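Local coordinates for protein dihydropteroate synthase (Xanthomonas albilineans, PDB 6Q62) that probably catalyses the condensation of para-aminobenzoate with 6-hydroxymethyl-7,8-dihydropterin diphosphate to give 7,8-dihydropteroate, a step of folate biosynthesis, at residues P20-I25 with H263-T268; L223-S228 with L237-V242. One frame throughout, in Å; residues are numbered along the deposited sequence. Where two conformers were deposited one is given.

Contact 1: P20-I25 with H263-T268; sequences PRVMGI and HDVAAT. With SO4 (sulfate ion), chain H.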
ATOM      1  N   PRO A  20       5.204  13.840   3.027  1.00 15.18           N
ATOM      2  CA  PRO A  20       6.027  12.761   3.614  1.00 13.47           C
ATOM      3  C   PRO A  20       7.201  12.387   2.723  1.00 17.71           C
ATOM      4  O   PRO A  20       7.054  12.251   1.511  1.00 18.04           O
ATOM      5  CB  PRO A  20       5.047  11.596   3.766  1.00 15.34           C
ATOM      6  CG  PRO A  20       3.706  12.251   3.809  1.00 21.46           C
ATOM      7  CD  PRO A  20       3.799  13.412   2.864  1.00 17.60           C
ATOM      8  N   ARG A  21       8.373  12.263   3.335  1.00 12.81           N
ATOM      9  CA  ARG A  21       9.626  11.947   2.659  1.00 12.80           C
ATOM     10  C   ARG A  21      10.093  10.552   3.056  1.00 14.83           C
ATOM     11  O   ARG A  21       9.707  10.037   4.112  1.00 14.42           O
ATOM     12  CB  ARG A  21      10.685  13.021   2.966  1.00 13.80           C
ATOM     13  CG  ARG A  21      10.258  14.433   2.514  1.00 24.97           C
ATOM     14  CD  ARG A  21      10.409  14.607   1.015  1.00 28.98           C
ATOM     15  NE  ARG A  21       9.914  15.898   0.532  1.00 24.16           N
ATOM     16  CZ  ARG A  21       9.983  16.281  -0.737  1.00 41.16           C
ATOM     17  NH1 ARG A  21      10.560  15.503  -1.642  1.00 33.81           N
ATOM     18  NH2 ARG A  21       9.508  17.462  -1.105  1.00 27.59           N
ATOM     19  N   VAL A  22      10.876   9.930   2.184  1.00  9.75           N
ATOM     20  CA  VAL A  22      11.323   8.557   2.362  1.00  8.57           C
ATOM     21  C   VAL A  22      12.774   8.471   2.723  1.00 11.20           C
ATOM     22  O   VAL A  22      13.649   8.995   2.003  1.00 10.32           O
ATOM     23  CB  VAL A  22      10.971   7.706   1.118  1.00 10.76           C
ATOM     24  CG1 VAL A  22      11.509   6.271   1.231  1.00 11.22           C
ATOM     25  CG2 VAL A  22       9.450   7.685   0.890  1.00 10.25           C
ATOM     26  N   MET A  23      13.022   7.850   3.876  1.00  7.13           N
ATOM     27  CA  MET A  23      14.368   7.612   4.436  1.00  6.81           C
ATOM     28  C   MET A  23      14.756   6.162   4.109  1.00 11.80           C
ATOM     29  O   MET A  23      14.207   5.248   4.695  1.00 12.24           O
ATOM     30  CB  MET A  23      14.376   7.833   5.960  1.00  8.54           C
ATOM     31  CG  MET A  23      15.722   7.522   6.618  1.00 11.05           C
ATOM     32  SD  MET A  23      15.564   7.477   8.436  1.00 14.99           S
ATOM     33  CE  MET A  23      16.312   9.050   8.871  1.00 14.59           C
ATOM     34  N   GLY A  24      15.688   5.965   3.195  1.00  6.98           N
ATOM     35  CA  GLY A  24      16.113   4.621   2.792  1.00  6.89           C
ATOM     36  C   GLY A  24      17.114   4.026   3.758  1.00 12.71           C
ATOM     37  O   GLY A  24      18.099   4.678   4.098  1.00 11.40           O
ATOM     38  N   ILE A  25      16.868   2.773   4.202  1.00  9.43           N
ATOM     39  CA  ILE A  25      17.715   2.069   5.159  1.00  7.68           C
ATOM     40  C   ILE A  25      18.962   1.500   4.515  1.00 10.35           C
ATOM     41  O   ILE A  25      18.863   0.655   3.618  1.00  9.93           O
ATOM     42  CB  ILE A  25      16.907   0.960   5.883  1.00  9.24           C
ATOM     43  CG1 ILE A  25      15.733   1.564   6.678  1.00  9.25           C
ATOM     44  CG2 ILE A  25      17.823   0.117   6.786  1.00  9.29           C
ATOM     45  CD1 ILE A  25      14.728   0.520   7.247  1.00 13.83           C
ATOM     46  N   HIS A 263      12.883  -0.065   3.950  1.00  8.87           N
ATOM     47  CA  HIS A 263      13.801  -0.858   3.128  1.00  8.05           C
ATOM     48  C   HIS A 263      13.318  -0.773   1.660  1.00 11.43           C
ATOM     49  O   HIS A 263      14.134  -0.696   0.746  1.00 11.18           O
ATOM     50  CB  HIS A 263      13.737  -2.352   3.531  1.00  8.89           C
ATOM     51  CG  HIS A 263      14.218  -2.639   4.913  1.00 11.36           C
ATOM     52  ND1 HIS A 263      13.346  -2.726   5.966  1.00 13.28           N
ATOM     53  CD2 HIS A 263      15.474  -2.885   5.360  1.00 13.58           C
ATOM     54  CE1 HIS A 263      14.090  -2.977   7.039  1.00 13.24           C
ATOM     55  NE2 HIS A 263      15.374  -3.097   6.719  1.00 13.43           N
ATOM     56  N   ASP A 264      11.989  -0.804   1.448  1.00  8.56           N
ATOM     57  CA  ASP A 264      11.373  -0.904   0.123  1.00  7.88           C
ATOM     58  C   ASP A 264      11.031   0.459  -0.432  1.00 10.32           C
ATOM     59  O   ASP A 264       9.878   0.926  -0.395  1.00 10.62           O
ATOM     60  CB  ASP A 264      10.163  -1.821   0.209  1.00  8.61           C
ATOM     61  CG  ASP A 264      10.611  -3.163   0.779  1.00 13.49           C
ATOM     62  OD1 ASP A 264      11.269  -3.923   0.047  1.00 12.68           O
ATOM     63  OD2 ASP A 264      10.370  -3.411   1.977  1.00 12.07           O
ATOM     64  N   VAL A 265      12.098   1.140  -0.852  1.00  8.65           N
ATOM     65  CA  VAL A 265      11.986   2.538  -1.277  1.00  5.99           C
ATOM     66  C   VAL A 265      11.066   2.713  -2.481  1.00  8.22           C
ATOM     67  O   VAL A 265      10.119   3.502  -2.375  1.00  9.71           O
ATOM     68  CB  VAL A 265      13.360   3.182  -1.484  1.00  8.22           C
ATOM     69  CG1 VAL A 265      13.225   4.585  -2.092  1.00  9.38           C
ATOM     70  CG2 VAL A 265      14.119   3.249  -0.150  1.00  7.78           C
ATOM     71  N   ALA A 266      11.336   2.056  -3.610  1.00  7.91           N
ATOM     72  CA  ALA A 266      10.510   2.256  -4.821  1.00 10.07           C
ATOM     73  C   ALA A 266       9.034   2.000  -4.561  1.00 11.27           C
ATOM     74  O   ALA A 266       8.193   2.800  -4.977  1.00  9.74           O
ATOM     75  CB  ALA A 266      11.006   1.344  -5.953  1.00 11.37           C
ATOM     76  N   ALA A 267       8.712   0.914  -3.823  1.00  8.67           N
ATOM     77  CA  ALA A 267       7.313   0.605  -3.530  1.00  9.31           C
ATOM     78  C   ALA A 267       6.654   1.654  -2.664  1.00 10.23           C
ATOM     79  O   ALA A 267       5.505   2.041  -2.934  1.00  9.92           O
ATOM     80  CB  ALA A 267       7.203  -0.770  -2.879  1.00 10.98           C
ATOM     81  N   THR A 268       7.378   2.158  -1.632  1.00  5.61           N
ATOM     82  CA  THR A 268       6.837   3.181  -0.757  1.00  4.51           C
ATOM     83  C   THR A 268       6.637   4.497  -1.528  1.00  9.06           C
ATOM     84  O   THR A 268       5.602   5.144  -1.382  1.00 11.11           O
ATOM     85  CB  THR A 268       7.749   3.355   0.496  1.00 10.85           C
ATOM     86  OG1 THR A 268       7.911   2.082   1.167  1.00  9.02           O
ATOM     87  CG2 THR A 268       7.178   4.380   1.483  1.00 11.39           C
TER
HETATM   88  S   SO4 H 404      16.679  -2.237  10.445  1.00 32.28           S
HETATM   89  O1  SO4 H 404      16.826  -3.152   9.297  1.00 31.71           O
HETATM   90  O2  SO4 H 404      16.860  -2.963  11.710  1.00 34.51           O
HETATM   91  O3  SO4 H 404      17.717  -1.148  10.384  1.00 26.80           O
HETATM   92  O4  SO4 H 404      15.349  -1.649  10.463  1.00 32.27           O

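Contact 2: L223-S228 with L237-V242; sequences LSRKRS and LPEQRV. With 6GU (6-chloroguanine), chain E; SO4 (sulfate ion), chain I.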
ATOM      1  N   LEU A 223       8.266   1.193  10.288  1.00  9.70           N
ATOM      2  CA  LEU A 223       7.640  -0.103  10.596  1.00 11.18           C
ATOM      3  C   LEU A 223       8.140  -1.141   9.602  1.00 15.53           C
ATOM      4  O   LEU A 223       7.652  -2.275   9.586  1.00 17.52           O
ATOM      5  CB  LEU A 223       6.096   0.012  10.481  1.00 11.94           C
ATOM      6  CG  LEU A 223       5.381   0.991  11.415  1.00 17.54           C
ATOM      7  CD1 LEU A 223       4.870   2.198  10.649  1.00 18.98           C
ATOM      8  CD2 LEU A 223       4.205   0.337  12.061  1.00 19.98           C
ATOM      9  N   SER A 224       9.146  -0.775   8.824  1.00  9.44           N
ATOM     10  CA  SER A 224       9.639  -1.577   7.709  1.00  8.40           C
ATOM     11  C   SER A 224      10.055  -3.006   8.034  1.00  9.94           C
ATOM     12  O   SER A 224      11.040  -3.259   8.707  1.00 11.90           O
ATOM     13  CB  SER A 224      10.759  -0.846   6.985  1.00  9.53           C
ATOM     14  OG  SER A 224      11.017  -1.510   5.767  1.00 11.01           O
ATOM     15  N   ARG A 225       9.281  -3.961   7.484  1.00 10.20           N
ATOM     16  CA  ARG A 225       9.493  -5.409   7.580  1.00  9.67           C
ATOM     17  C   ARG A 225       9.594  -5.887   9.020  1.00 11.89           C
ATOM     18  O   ARG A 225      10.166  -6.955   9.286  1.00 11.99           O
ATOM     19  CB  ARG A 225      10.740  -5.830   6.780  1.00  8.46           C
ATOM     20  CG  ARG A 225      10.656  -5.454   5.289  1.00  9.61           C
ATOM     21  CD  ARG A 225      11.957  -5.848   4.651  1.00  9.99           C
ATOM     22  NE  ARG A 225      11.970  -5.620   3.202  1.00 13.94           N
ATOM     23  CZ  ARG A 225      12.799  -6.239   2.370  1.00 27.08           C
ATOM     24  NH1 ARG A 225      13.706  -7.087   2.836  1.00 18.38           N
ATOM     25  NH2 ARG A 225      12.738  -6.005   1.067  1.00 21.29           N
ATOM     26  N   LYS A 226       9.013  -5.111   9.935  1.00 10.26           N
ATOM     27  CA  LYS A 226       9.131  -5.451  11.345  1.00  9.95           C
ATOM     28  C   LYS A 226       8.235  -6.616  11.751  1.00 14.54           C
ATOM     29  O   LYS A 226       7.267  -6.945  11.051  1.00 13.18           O
ATOM     30  CB  LYS A 226       8.916  -4.227  12.212  1.00 12.41           C
ATOM     31  CG  LYS A 226      10.097  -3.249  12.033  1.00 14.24           C
ATOM     32  CD  LYS A 226      10.061  -2.110  12.994  1.00 12.25           C
ATOM     33  CE  LYS A 226      11.425  -1.445  12.951  1.00 17.02           C
ATOM     34  NZ  LYS A 226      11.390  -0.198  13.707  1.00 22.36           N
ATOM     35  N   ARG A 227       8.574  -7.254  12.892  1.00 12.77           N
ATOM     36  CA  ARG A 227       7.853  -8.419  13.400  1.00 12.16           C
ATOM     37  C   ARG A 227       6.365  -8.163  13.481  1.00 16.16           C
ATOM     38  O   ARG A 227       5.612  -9.070  13.132  1.00 16.13           O
ATOM     39  CB  ARG A 227       8.403  -8.849  14.791  1.00 13.95           C
ATOM     40  CG  ARG A 227       7.663 -10.037  15.427  1.00 29.08           C
ATOM     41  CD  ARG A 227       8.216 -10.432  16.794  1.00 37.69           C
ATOM     42  NE  ARG A 227       9.611 -10.879  16.711  1.00 50.06           N
ATOM     43  CZ  ARG A 227      10.001 -12.144  16.571  1.00 70.62           C
ATOM     44  NH1 ARG A 227       9.106 -13.127  16.557  1.00 59.55           N
ATOM     45  NH2 ARG A 227      11.291 -12.440  16.479  1.00 57.31           N
ATOM     46  N   SER A 228       5.928  -6.980  13.964  0.50 12.58           N
ATOM     47  CA  SER A 228       4.506  -6.657  14.083  0.50 12.48           C
ATOM     48  C   SER A 228       3.801  -6.726  12.760  0.50 15.04           C
ATOM     49  O   SER A 228       2.689  -7.251  12.710  0.50 14.15           O
ATOM     50  CB  SER A 228       4.296  -5.308  14.749  0.50 15.21           C
ATOM     51  OG  SER A 228       4.691  -5.430  16.101  0.50 15.32           O
ATOM     52  N   LEU A 237       8.850 -14.405   6.831  1.00 20.97           N
ATOM     53  CA  LEU A 237      10.146 -13.861   6.421  1.00 21.87           C
ATOM     54  C   LEU A 237      10.103 -12.364   6.165  1.00 23.58           C
ATOM     55  O   LEU A 237       9.115 -11.885   5.609  1.00 20.56           O
ATOM     56  CB  LEU A 237      10.741 -14.627   5.223  1.00 22.82           C
ATOM     57  CG  LEU A 237      10.849 -16.174   5.377  1.00 27.95           C
ATOM     58  CD1 LEU A 237      11.235 -16.835   4.052  1.00 27.57           C
ATOM     59  CD2 LEU A 237      11.812 -16.577   6.507  1.00 30.20           C
ATOM     60  N   PRO A 238      11.142 -11.603   6.602  1.00 20.58           N
ATOM     61  CA  PRO A 238      11.133 -10.153   6.397  1.00 19.15           C
ATOM     62  C   PRO A 238      10.820  -9.750   4.965  1.00 19.81           C
ATOM     63  O   PRO A 238      10.026  -8.843   4.781  1.00 17.94           O
ATOM     64  CB  PRO A 238      12.542  -9.730   6.834  1.00 22.09           C
ATOM     65  CG  PRO A 238      12.914 -10.729   7.864  1.00 26.63           C
ATOM     66  CD  PRO A 238      12.369 -12.024   7.325  1.00 22.45           C
ATOM     67  N   GLU A 239      11.382 -10.444   3.964  1.00 18.05           N
ATOM     68  CA  GLU A 239      11.166 -10.125   2.548  1.00 18.98           C
ATOM     69  C   GLU A 239       9.717 -10.327   2.086  1.00 19.65           C
ATOM     70  O   GLU A 239       9.369  -9.852   1.013  1.00 20.62           O
ATOM     71  CB  GLU A 239      12.133 -10.889   1.602  1.00 21.55           C
ATOM     72  CG  GLU A 239      13.481 -11.290   2.181  1.00 38.76           C
ATOM     73  CD  GLU A 239      13.452 -12.578   2.982  1.00 66.44           C
ATOM     74  OE1 GLU A 239      13.673 -12.514   4.213  1.00 63.25           O
ATOM     75  OE2 GLU A 239      13.195 -13.649   2.384  1.00 67.12           O
ATOM     76  N   GLN A 240       8.889 -11.052   2.867  1.00 15.81           N
ATOM     77  CA  GLN A 240       7.478 -11.345   2.559  1.00 14.89           C
ATOM     78  C   GLN A 240       6.579 -10.247   3.118  1.00 15.93           C
ATOM     79  O   GLN A 240       5.375 -10.240   2.866  1.00 16.33           O
ATOM     80  CB  GLN A 240       7.060 -12.706   3.180  1.00 16.17           C
ATOM     81  CG  GLN A 240       7.823 -13.899   2.614  1.00 23.95           C
ATOM     82  CD  GLN A 240       7.551 -15.199   3.349  1.00 37.79           C
ATOM     83  OE1 GLN A 240       7.265 -15.235   4.555  1.00 29.53           O
ATOM     84  NE2 GLN A 240       7.645 -16.300   2.616  1.00 32.44           N
ATOM     85  N   ARG A 241       7.183  -9.284   3.859  1.00 11.03           N
ATOM     86  CA  ARG A 241       6.425  -8.239   4.554  1.00  9.06           C
ATOM     87  C   ARG A 241       6.389  -6.909   3.823  1.00 10.71           C
ATOM     88  O   ARG A 241       5.988  -5.894   4.405  1.00 10.33           O
ATOM     89  CB  ARG A 241       7.032  -8.022   5.953  1.00 10.31           C
ATOM     90  CG  ARG A 241       6.952  -9.240   6.839  1.00 14.18           C
ATOM     91  CD  ARG A 241       7.858  -9.065   8.030  1.00 16.70           C
ATOM     92  NE  ARG A 241       7.915 -10.297   8.820  1.00 17.06           N
ATOM     93  CZ  ARG A 241       8.704 -10.483   9.870  1.00 24.42           C
ATOM     94  NH1 ARG A 241       9.515  -9.516  10.279  1.00 12.99           N
ATOM     95  NH2 ARG A 241       8.667 -11.629  10.541  1.00 19.42           N
ATOM     96  N   VAL A 242       6.750  -6.910   2.562  1.00 11.17           N
ATOM     97  CA  VAL A 242       6.807  -5.656   1.812  1.00  9.58           C
ATOM     98  C   VAL A 242       5.422  -4.993   1.663  1.00 10.81           C
ATOM     99  O   VAL A 242       5.280  -3.823   1.996  1.00  9.23           O
ATOM    100  CB  VAL A 242       7.514  -5.837   0.472  1.00 13.94           C
ATOM    101  CG1 VAL A 242       7.573  -4.519  -0.282  1.00 13.47           C
ATOM    102  CG2 VAL A 242       8.909  -6.439   0.646  1.00 15.00           C
TER
HETATM  103 CL6  6GU E 401      11.762   2.586  13.782  1.00 32.98          CL
HETATM  104  N1  6GU E 401      13.317   4.520  13.831  1.00 18.64           N
HETATM  105  C2  6GU E 401      14.615   5.027  13.865  1.00 16.84           C
HETATM  106  N2  6GU E 401      14.671   6.339  14.047  1.00 20.10           N
HETATM  107  N3  6GU E 401      15.776   4.287  13.757  1.00 12.39           N
HETATM  108  C4  6GU E 401      15.566   2.931  13.636  1.00 13.50           C
HETATM  109  C5  6GU E 401      14.274   2.339  13.619  1.00 20.19           C
HETATM  110  C6  6GU E 401      13.237   3.212  13.719  1.00 21.79           C
HETATM  111  N7  6GU E 401      14.407   0.957  13.505  1.00 20.52           N
HETATM  112  C8  6GU E 401      15.784   0.757  13.463  1.00 20.86           C
HETATM  113  N9  6GU E 401      16.502   1.910  13.533  1.00 18.12           N
HETATM  114  S   SO4 I 405      11.586 -11.018  12.862  1.00 58.74           S
HETATM  115  O1  SO4 I 405      12.614 -11.854  12.236  1.00 58.93           O
HETATM  116  O2  SO4 I 405      11.906 -10.798  14.275  1.00 59.60           O
HETATM  117  O3  SO4 I 405      11.542  -9.736  12.168  1.00 57.46           O
HETATM  118  O4  SO4 I 405      10.294 -11.688  12.802  1.00 58.28           O

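Contact 1: P20-I25 with H263-T268
The first and last strands of the TIM barrel run side by side here, and the turn that leaves the last strand carries the chain over strand 21-27 into the C-terminal helix 265-279. The layer between strand and helix is apolar. Val22 turns its CB toward the helix and splits its two methyls between two helical residues one turn apart: CG1, anti to the backbone N (chi1 176°), meets Val265 CG1 at 4.1 Å, while CG2 reaches Thr268 CG2, the side chains crossing obliquely in both pairs. The other methyl of Val265, CG2, rests 3.8 Å from the CA of Gly24, so the helix comes in close on backbone where the strand has no side chain. Val269 and Leu272, farther along the same helix, extend this packing on Val22.

The second kind of contact is CH-pi. CD1 of Ile25 stands over the centre of the His263 imidazole, 3.6 Å from the centroid and only 11° off the ring normal. An extended Ile25 chain (chi2 170°) puts the methyl there, although the CB of His263 points away from the strand. Polar bonds fix the rotation of this ring: ND1 pairs with Ser224, and His263 NE2 donates in the ring plane to O1 of a sulfate at 3.0 Å. Arg261 and Asn27 hold the same sulfate, an ion probably taken from the crystallisation liquor.

Polar bonds also tie the start of the helix. Asp264 is the centre of an inverse gamma turn and occupies the N-cap position without capping through its side chain. Asp264 O receives two donors from Thr268, the backbone N and, at 2.8 Å, the hydroxyl OG1, which approaches from above the carbonyl plane.

Contact 2: L223-S228 with L237-V242
A type II beta turn from Leu223 to Lys226, in the loop between strand 220-221 and helix 227-233 of the TIM barrel, packs against the short 3-10 turn that precedes helix 242-254. Arg241 bridges the two. Arg241 CB points at the beta turn and sits 3.9 Å from Arg225 CA; CG lies anti to the carbonyl carbon (chi1 -63°), and from there the chain runs extended to NE. Arg241 CD passes 3.4 Å from Arg225 O, and NE bonds to the carbonyl of Arg235. At the tip, Arg241 NH1 donates to Arg225 O at 2.8 Å, in the guanidinium plane but above the plane of that carbonyl, and also to sulfate O3; NH2 takes sulfate O4. Four N-H bonds thus hold the guanidinium flat and fix its rotation. The anion, probably from the crystallisation liquor, also comes close to Arg227 and is likely to offset the repulsion between the two arginines.

Arg225 extends the other way, its CG 3.5 Å from Pro238 O and its guanidinium beside Val242, ending in a salt bridge to Asp264. Over one face of that guanidinium lies Glu239 CA, 4.0 Å from Arg225 NH1.

The two contacts, with centres about 14 Å apart, join directly through neighbouring residues on each side. Ser224 OG lies 2.6 Å from His263 ND1, a probable hydrogen bond, and Arg225 NH2 forms a 2.7 Å salt bridge with Asp264 OD1. Asp264 CG also packs on Val242 CG1 at 3.5 Å. The turn of contact 2 is thereby fastened to the turn that leads into the C-terminal helix of contact 1. Contact 2 supplies Lys226 to the 6-chloroguanine pocket, while contact 1 comes near it, the Ile25 side chain about 6 Å from the ligand. Val242 and Ala267, one from each contact, line the indole-2-carboxylic acid site.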